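Local coordinates for RabGDI protein (Plasmodium falciparum 3D7, PDB 3P1W), which probably acts as a Rab GDP-dissociation inhibitor, binding prenylated GDP-bound Rab GTPases and slowing their nucleotide release, at residues E160-Y170 and F199-L209; L275-V283 and G292-I300. One frame throughout, in Å; residues are numbered along the deposited sequence.

Interaction 1: residues E160-Y170 and F199-L209; sequences EKNRCKNFYQY and FNLCQLTIDFL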
# COMPACT_ATOMS: atom_id res chain seq x y z
N GLU A 160 -28.61 -13.78 -6.34
CA GLU A 160 -27.22 -13.37 -6.63
C GLU A 160 -26.25 -14.10 -5.70
O GLU A 160 -25.12 -14.39 -6.09
CB GLU A 160 -27.06 -11.85 -6.51
CG GLU A 160 -25.70 -11.32 -6.96
CD GLU A 160 -25.51 -11.28 -8.47
OE1 GLU A 160 -24.44 -10.81 -8.90
OE2 GLU A 160 -26.42 -11.73 -9.22
N LYS A 161 -26.70 -14.42 -4.49
CA LYS A 161 -25.89 -15.17 -3.54
C LYS A 161 -25.46 -16.52 -4.12
O LYS A 161 -24.29 -16.89 -4.03
CB LYS A 161 -26.65 -15.37 -2.23
CG LYS A 161 -26.88 -14.06 -1.49
CD LYS A 161 -27.73 -14.19 -0.25
CE LYS A 161 -27.96 -12.82 0.38
NZ LYS A 161 -27.90 -12.84 1.85
N ASN A 162 -26.41 -17.23 -4.72
CA ASN A 162 -26.14 -18.54 -5.33
C ASN A 162 -25.16 -18.38 -6.48
O ASN A 162 -24.22 -19.16 -6.63
CB ASN A 162 -27.43 -19.21 -5.85
CG ASN A 162 -28.46 -19.47 -4.76
OD1 ASN A 162 -28.81 -20.62 -4.49
ND2 ASN A 162 -28.99 -18.40 -4.16
N ARG A 163 -25.40 -17.37 -7.31
CA ARG A 163 -24.55 -17.10 -8.47
C ARG A 163 -23.11 -16.80 -8.05
O ARG A 163 -22.16 -17.35 -8.61
CB ARG A 163 -25.13 -15.95 -9.31
CG ARG A 163 -26.51 -16.23 -9.86
CD ARG A 163 -26.88 -15.40 -11.09
NE ARG A 163 -27.45 -14.09 -10.77
CZ ARG A 163 -28.75 -13.80 -10.69
NH1 ARG A 163 -29.67 -14.74 -10.86
NH2 ARG A 163 -29.14 -12.56 -10.40
N CYS A 164 -22.94 -15.95 -7.03
CA CYS A 164 -21.60 -15.64 -6.52
C CYS A 164 -20.94 -16.87 -5.87
O CYS A 164 -19.74 -17.08 -6.02
CB CYS A 164 -21.65 -14.47 -5.53
SG CYS A 164 -20.06 -13.66 -5.38
N LYS A 165 -21.73 -17.71 -5.19
CA LYS A 165 -21.22 -18.97 -4.64
C LYS A 165 -20.65 -19.82 -5.78
O LYS A 165 -19.56 -20.36 -5.65
CB LYS A 165 -22.29 -19.76 -3.87
CG LYS A 165 -21.83 -21.18 -3.41
CD LYS A 165 -22.98 -22.14 -2.97
CE LYS A 165 -24.04 -22.41 -4.06
NZ LYS A 165 -24.12 -23.83 -4.58
N ASN A 166 -21.39 -19.91 -6.88
CA ASN A 166 -20.97 -20.70 -8.03
C ASN A 166 -19.68 -20.13 -8.63
O ASN A 166 -18.77 -20.87 -9.02
CB ASN A 166 -22.07 -20.76 -9.10
CG ASN A 166 -23.29 -21.57 -8.66
OD1 ASN A 166 -23.18 -22.57 -7.93
ND2 ASN A 166 -24.48 -21.16 -9.12
N PHE A 167 -19.60 -18.81 -8.68
CA PHE A 167 -18.40 -18.15 -9.18
C PHE A 167 -17.19 -18.48 -8.31
O PHE A 167 -16.15 -18.87 -8.82
CB PHE A 167 -18.62 -16.64 -9.26
CG PHE A 167 -17.42 -15.89 -9.72
CD1 PHE A 167 -16.95 -16.06 -11.01
CD2 PHE A 167 -16.76 -15.01 -8.88
CE1 PHE A 167 -15.83 -15.36 -11.46
CE2 PHE A 167 -15.65 -14.31 -9.33
CZ PHE A 167 -15.18 -14.50 -10.62
N TYR A 168 -17.32 -18.33 -7.00
CA TYR A 168 -16.22 -18.65 -6.10
C TYR A 168 -15.82 -20.13 -6.17
O TYR A 168 -14.64 -20.45 -6.12
CB TYR A 168 -16.54 -18.25 -4.67
CG TYR A 168 -16.28 -16.77 -4.36
CD1 TYR A 168 -15.66 -15.91 -5.27
CD2 TYR A 168 -16.60 -16.26 -3.12
CE1 TYR A 168 -15.42 -14.57 -4.94
CE2 TYR A 168 -16.37 -14.95 -2.79
CZ TYR A 168 -15.78 -14.10 -3.69
OH TYR A 168 -15.55 -12.77 -3.31
N GLN A 169 -16.79 -21.02 -6.28
CA GLN A 169 -16.49 -22.44 -6.47
C GLN A 169 -15.65 -22.65 -7.73
O GLN A 169 -14.61 -23.31 -7.68
CB GLN A 169 -17.77 -23.28 -6.50
CG GLN A 169 -18.41 -23.44 -5.14
CD GLN A 169 -19.70 -24.23 -5.19
OE1 GLN A 169 -20.06 -24.78 -6.22
NE2 GLN A 169 -20.41 -24.29 -4.07
N TYR A 170 -16.08 -22.06 -8.84
CA TYR A 170 -15.33 -22.11 -10.10
C TYR A 170 -13.89 -21.62 -9.94
O TYR A 170 -12.95 -22.32 -10.34
CB TYR A 170 -16.03 -21.28 -11.18
CG TYR A 170 -15.32 -21.25 -12.53
CD1 TYR A 170 -15.31 -22.37 -13.36
CD2 TYR A 170 -14.72 -20.09 -12.98
CE1 TYR A 170 -14.68 -22.33 -14.62
CE2 TYR A 170 -14.08 -20.04 -14.22
CZ TYR A 170 -14.07 -21.16 -15.04
OH TYR A 170 -13.44 -21.09 -16.26
N PHE A 199 -21.45 -16.23 -15.52
CA PHE A 199 -22.07 -16.52 -14.22
C PHE A 199 -23.26 -15.62 -13.91
O PHE A 199 -23.87 -15.73 -12.85
CB PHE A 199 -21.03 -16.45 -13.10
CG PHE A 199 -20.06 -17.58 -13.12
CD1 PHE A 199 -18.85 -17.46 -13.78
CD2 PHE A 199 -20.37 -18.79 -12.51
CE1 PHE A 199 -17.94 -18.52 -13.82
CE2 PHE A 199 -19.48 -19.85 -12.55
CZ PHE A 199 -18.26 -19.72 -13.20
N ASN A 200 -23.60 -14.73 -14.85
CA ASN A 200 -24.73 -13.81 -14.71
C ASN A 200 -24.64 -12.95 -13.43
O ASN A 200 -25.64 -12.72 -12.75
CB ASN A 200 -26.06 -14.58 -14.77
CG ASN A 200 -27.13 -13.85 -15.57
OD1 ASN A 200 -27.26 -12.63 -15.49
ND2 ASN A 200 -27.88 -14.59 -16.36
N LEU A 201 -23.43 -12.49 -13.11
CA LEU A 201 -23.23 -11.60 -11.96
C LEU A 201 -23.68 -10.17 -12.29
O LEU A 201 -23.42 -9.69 -13.39
CB LEU A 201 -21.76 -11.63 -11.52
CG LEU A 201 -21.18 -12.97 -11.08
CD1 LEU A 201 -19.79 -12.81 -10.51
CD2 LEU A 201 -22.07 -13.69 -10.06
N CYS A 202 -24.34 -9.49 -11.34
CA CYS A 202 -24.79 -8.10 -11.54
C CYS A 202 -23.68 -7.05 -11.25
O CYS A 202 -22.61 -7.39 -10.74
CB CYS A 202 -26.00 -7.80 -10.66
SG CYS A 202 -25.59 -7.49 -8.94
N GLN A 203 -23.97 -5.79 -11.57
CA GLN A 203 -22.98 -4.74 -11.57
C GLN A 203 -22.36 -4.52 -10.18
O GLN A 203 -21.15 -4.42 -10.07
CB GLN A 203 -23.56 -3.42 -12.12
CG GLN A 203 -22.56 -2.27 -12.22
CD GLN A 203 -21.22 -2.69 -12.85
OE1 GLN A 203 -21.20 -3.42 -13.84
NE2 GLN A 203 -20.11 -2.23 -12.27
N LEU A 204 -23.19 -4.45 -9.14
CA LEU A 204 -22.71 -4.28 -7.78
C LEU A 204 -21.80 -5.44 -7.36
O LEU A 204 -20.80 -5.23 -6.66
CB LEU A 204 -23.88 -4.12 -6.81
CG LEU A 204 -24.60 -2.76 -6.89
CD1 LEU A 204 -25.96 -2.80 -6.14
CD2 LEU A 204 -23.70 -1.62 -6.39
N THR A 205 -22.09 -6.65 -7.84
CA THR A 205 -21.21 -7.80 -7.56
C THR A 205 -19.86 -7.62 -8.23
O THR A 205 -18.82 -7.82 -7.59
CB THR A 205 -21.83 -9.11 -8.04
OG1 THR A 205 -23.15 -9.21 -7.51
CG2 THR A 205 -20.99 -10.32 -7.58
N ILE A 206 -19.89 -7.23 -9.50
CA ILE A 206 -18.70 -6.92 -10.29
C ILE A 206 -17.88 -5.83 -9.59
O ILE A 206 -16.65 -5.91 -9.51
CB ILE A 206 -19.09 -6.50 -11.73
CG1 ILE A 206 -19.61 -7.72 -12.51
CG2 ILE A 206 -17.89 -5.90 -12.47
CD1 ILE A 206 -20.42 -7.40 -13.77
N ASP A 207 -18.58 -4.82 -9.07
CA ASP A 207 -17.93 -3.74 -8.34
C ASP A 207 -17.06 -4.22 -7.20
O ASP A 207 -15.88 -3.84 -7.13
CB ASP A 207 -18.96 -2.78 -7.78
CG ASP A 207 -19.67 -1.99 -8.85
OD1 ASP A 207 -19.19 -2.00 -10.00
OD2 ASP A 207 -20.72 -1.38 -8.51
N PHE A 208 -17.60 -5.02 -6.27
CA PHE A 208 -16.78 -5.43 -5.12
C PHE A 208 -15.78 -6.51 -5.50
O PHE A 208 -14.68 -6.56 -4.94
CB PHE A 208 -17.60 -5.80 -3.87
CG PHE A 208 -18.18 -7.21 -3.88
CD1 PHE A 208 -17.37 -8.30 -3.62
CD2 PHE A 208 -19.53 -7.41 -4.10
CE1 PHE A 208 -17.90 -9.59 -3.61
CE2 PHE A 208 -20.06 -8.69 -4.09
CZ PHE A 208 -19.25 -9.78 -3.85
N LEU A 209 -16.14 -7.37 -6.45
CA LEU A 209 -15.15 -8.35 -6.92
C LEU A 209 -13.91 -7.68 -7.50
O LEU A 209 -12.78 -8.07 -7.19
CB LEU A 209 -15.75 -9.31 -7.95
CG LEU A 209 -16.71 -10.30 -7.31
CD1 LEU A 209 -17.48 -11.08 -8.37
CD2 LEU A 209 -15.93 -11.21 -6.39
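With CG anti to the backbone N (chi1 -173°) and the chain bent at chi2 (76°), E160 turns its carboxylate to the start of helix 203-213, while F167, also anti at chi1 (178°), sends its ring edge toward F199 and turns a face to L201. The contact belongs to a mainly helical region of this GDI-family chain: helix 158-173 packs on the loop, opened by a Schellman motif at N200, that follows helix 192-198, and on the first turns of helix 203-213. C202 is the N-cap residue of the latter, and its backbone N donates to E160 OE1 over 2.8 Å, meeting the syn side of the carboxylate somewhat out of plane. T205 OG1 donates to the same E160 OE1 over a very short 2.5 Å, so one oxygen takes two donors at the helix start, where the helix dipole would probably stabilise its negative charge. The other oxygen, E160 OE2, is gripped side-on by NE and NH2 of R163 in a salt bridge, which should fix the carboxylate's rotation. Farther on, F167, Y170 and F199 form an aromatic cluster. F167 and F199 make a T-shaped pair, centroids 5.4 Å apart, and L201 CD1 makes a CH-pi contact with F167. Y168, whose hydroxyl is hydrogen-bonded to the carbonyl of P144, runs alongside L209, with Y168 CE1 3.7 Å from L209 CD2.

Interaction 2: residues L275-V283 and G292-I300; sequences LNKNVVDFV and GIKSSDGEI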
# COMPACT_ATOMS: atom_id res chain seq x y z
N LEU A 275 21.79 8.49 8.62
CA LEU A 275 20.87 9.60 8.77
C LEU A 275 21.63 10.91 8.84
O LEU A 275 22.86 10.91 8.95
CB LEU A 275 20.03 9.42 10.04
CG LEU A 275 19.14 8.18 10.06
CD1 LEU A 275 18.54 7.98 11.44
CD2 LEU A 275 18.06 8.26 8.97
N ASN A 276 20.90 12.02 8.79
CA ASN A 276 21.49 13.36 8.90
C ASN A 276 22.58 13.66 7.88
O ASN A 276 23.53 14.42 8.16
CB ASN A 276 22.04 13.59 10.31
CG ASN A 276 20.99 13.40 11.37
OD1 ASN A 276 19.99 14.13 11.42
ND2 ASN A 276 21.21 12.41 12.24
N LYS A 277 22.44 13.08 6.69
CA LYS A 277 23.42 13.24 5.60
C LYS A 277 22.83 14.06 4.47
O LYS A 277 22.02 13.55 3.68
CB LYS A 277 23.86 11.88 5.08
CG LYS A 277 24.78 11.12 6.02
CD LYS A 277 26.11 11.85 6.24
CE LYS A 277 27.08 11.00 7.04
NZ LYS A 277 28.08 11.86 7.71
N ASN A 278 23.22 15.33 4.40
CA ASN A 278 22.62 16.26 3.45
C ASN A 278 23.34 16.34 2.10
O ASN A 278 24.35 17.03 1.94
CB ASN A 278 22.50 17.66 4.06
CG ASN A 278 21.54 18.56 3.29
OD1 ASN A 278 20.50 18.10 2.77
ND2 ASN A 278 21.88 19.84 3.20
N VAL A 279 22.78 15.64 1.13
CA VAL A 279 23.28 15.66 -0.23
C VAL A 279 22.97 17.02 -0.85
O VAL A 279 21.85 17.53 -0.72
CB VAL A 279 22.64 14.52 -1.03
CG1 VAL A 279 23.09 14.53 -2.48
CG2 VAL A 279 22.99 13.21 -0.36
N VAL A 280 23.98 17.64 -1.45
CA VAL A 280 23.79 18.94 -2.09
C VAL A 280 24.06 18.92 -3.60
O VAL A 280 23.86 19.96 -4.26
CB VAL A 280 24.62 20.07 -1.41
CG1 VAL A 280 24.31 20.09 0.11
CG2 VAL A 280 26.13 19.93 -1.68
N ASP A 281 24.49 17.77 -4.15
CA ASP A 281 24.75 17.63 -5.58
C ASP A 281 24.92 16.19 -6.10
O ASP A 281 25.40 15.29 -5.37
CB ASP A 281 25.98 18.44 -5.98
CG ASP A 281 25.70 19.93 -6.05
OD1 ASP A 281 24.65 20.32 -6.64
OD2 ASP A 281 26.53 20.70 -5.50
N PHE A 282 24.51 16.00 -7.35
CA PHE A 282 24.91 14.85 -8.14
C PHE A 282 26.15 15.24 -8.94
O PHE A 282 26.27 16.38 -9.38
CB PHE A 282 23.81 14.45 -9.10
CG PHE A 282 22.59 13.89 -8.43
CD1 PHE A 282 22.48 12.54 -8.17
CD2 PHE A 282 21.55 14.72 -8.05
CE1 PHE A 282 21.35 12.00 -7.56
CE2 PHE A 282 20.41 14.19 -7.44
CZ PHE A 282 20.32 12.84 -7.19
N VAL A 283 27.05 14.28 -9.13
CA VAL A 283 28.17 14.43 -10.05
C VAL A 283 27.83 13.63 -11.31
O VAL A 283 27.40 12.47 -11.22
CB VAL A 283 29.48 13.92 -9.41
CG1 VAL A 283 30.68 14.23 -10.32
CG2 VAL A 283 29.66 14.52 -8.01
N GLY A 292 28.58 10.12 -9.20
CA GLY A 292 28.78 10.30 -7.76
C GLY A 292 27.80 11.23 -7.08
O GLY A 292 26.88 11.74 -7.72
N ILE A 293 28.00 11.45 -5.78
CA ILE A 293 27.20 12.41 -4.98
C ILE A 293 28.07 13.16 -3.97
O ILE A 293 29.10 12.63 -3.50
CB ILE A 293 26.04 11.72 -4.22
CG1 ILE A 293 26.57 10.64 -3.28
CG2 ILE A 293 24.98 11.12 -5.20
CD1 ILE A 293 26.04 10.76 -1.89
N LYS A 294 27.69 14.39 -3.65
CA LYS A 294 28.43 15.25 -2.72
C LYS A 294 27.50 15.75 -1.64
O LYS A 294 26.31 15.93 -1.90
CB LYS A 294 29.02 16.47 -3.43
CG LYS A 294 30.07 16.21 -4.47
CD LYS A 294 30.51 17.51 -5.16
CE LYS A 294 31.18 18.49 -4.18
NZ LYS A 294 32.05 19.50 -4.87
N SER A 295 28.06 16.04 -0.47
CA SER A 295 27.26 16.55 0.66
C SER A 295 27.64 17.99 1.01
O SER A 295 28.56 18.54 0.45
CB SER A 295 27.43 15.65 1.88
OG SER A 295 28.64 15.92 2.55
N SER A 296 26.90 18.59 1.94
CA SER A 296 27.20 19.95 2.44
C SER A 296 28.39 19.94 3.40
O SER A 296 28.97 20.99 3.69
CB SER A 296 25.97 20.56 3.14
OG SER A 296 25.31 19.60 3.95
N ASP A 297 28.74 18.75 3.89
CA ASP A 297 29.85 18.56 4.81
C ASP A 297 31.11 18.07 4.08
O ASP A 297 32.02 17.49 4.69
CB ASP A 297 29.44 17.58 5.91
CG ASP A 297 28.31 18.11 6.77
OD1 ASP A 297 28.37 19.30 7.15
OD2 ASP A 297 27.36 17.36 7.06
N GLY A 298 31.18 18.33 2.77
CA GLY A 298 32.38 18.05 1.99
C GLY A 298 32.71 16.57 1.86
O GLY A 298 33.89 16.20 1.81
N GLU A 299 31.67 15.73 1.86
CA GLU A 299 31.84 14.30 1.62
C GLU A 299 31.56 14.02 0.16
O GLU A 299 30.67 14.63 -0.43
CB GLU A 299 30.90 13.48 2.50
CG GLU A 299 31.07 13.72 4.00
CD GLU A 299 29.80 13.49 4.78
OE1 GLU A 299 29.84 12.66 5.71
OE2 GLU A 299 28.76 14.13 4.47
N ILE A 300 32.32 13.11 -0.44
CA ILE A 300 32.04 12.67 -1.81
C ILE A 300 32.16 11.15 -1.92
O ILE A 300 33.03 10.52 -1.27
CB ILE A 300 32.99 13.35 -2.82
CG1 ILE A 300 32.51 13.11 -4.27
CG2 ILE A 300 34.42 12.85 -2.62
CD1 ILE A 300 33.33 13.83 -5.34
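A classic beta bulge interrupts the pairing of 275-283 with 292-300: V280 and D281 both face K294, whose carbonyl oxygen accepts a 2.9 Å bond from V280 N and a weak one from D281 N. The register consequently slips by one residue between the V279-S295 and D281-K294 pairs. Beyond the bulge, D281 O accepts from K294 N over 3.0 Å, and V283 N meets G292 O almost straight at hydrogen (176°) but from well above the carbonyl plane. The two strands form an antiparallel beta hairpin, with strand 290-295 also joined to strand 300-303 in a mixed sheet; strand 20-26 contributes L26 against V279 and F282, and I24 against I293. On the other side of the bulge, before V279, N278 O accepts from S296 N nearly along the C=O axis, at the start of a type I turn running from S295 to G298. S295 OG, placed between its backbone N and carbonyl carbon (chi1 79°), accepts from D297 N in an ST turn and from E299 N, and donates to the anti lone pair of E299 OE2 over 2.6 Å, while E299 OE1 receives K277 NZ on its syn side at 2.8 Å in a salt bridge.

How the interactions relate
Interactions 1 and 2 lie on opposite sides of the chain's centre, their own centres about 56 Å apart and their nearest atoms about 38 Å apart, and they share no helix or strand. Interaction 1 is partly buried and joins helix 158-173 to a loop and the following helix mostly through side chains, chiefly aromatic and aliphatic, with polar bonds gathered at one end. Interaction 2 is a surface contact within a hairpin, held mainly by backbone bonds. Each includes a glutamate with both oxygens engaged, but E160 reaches a helix start from a neighbouring helix, whereas E299 ties a turn to the segment preceding the first hairpin strand.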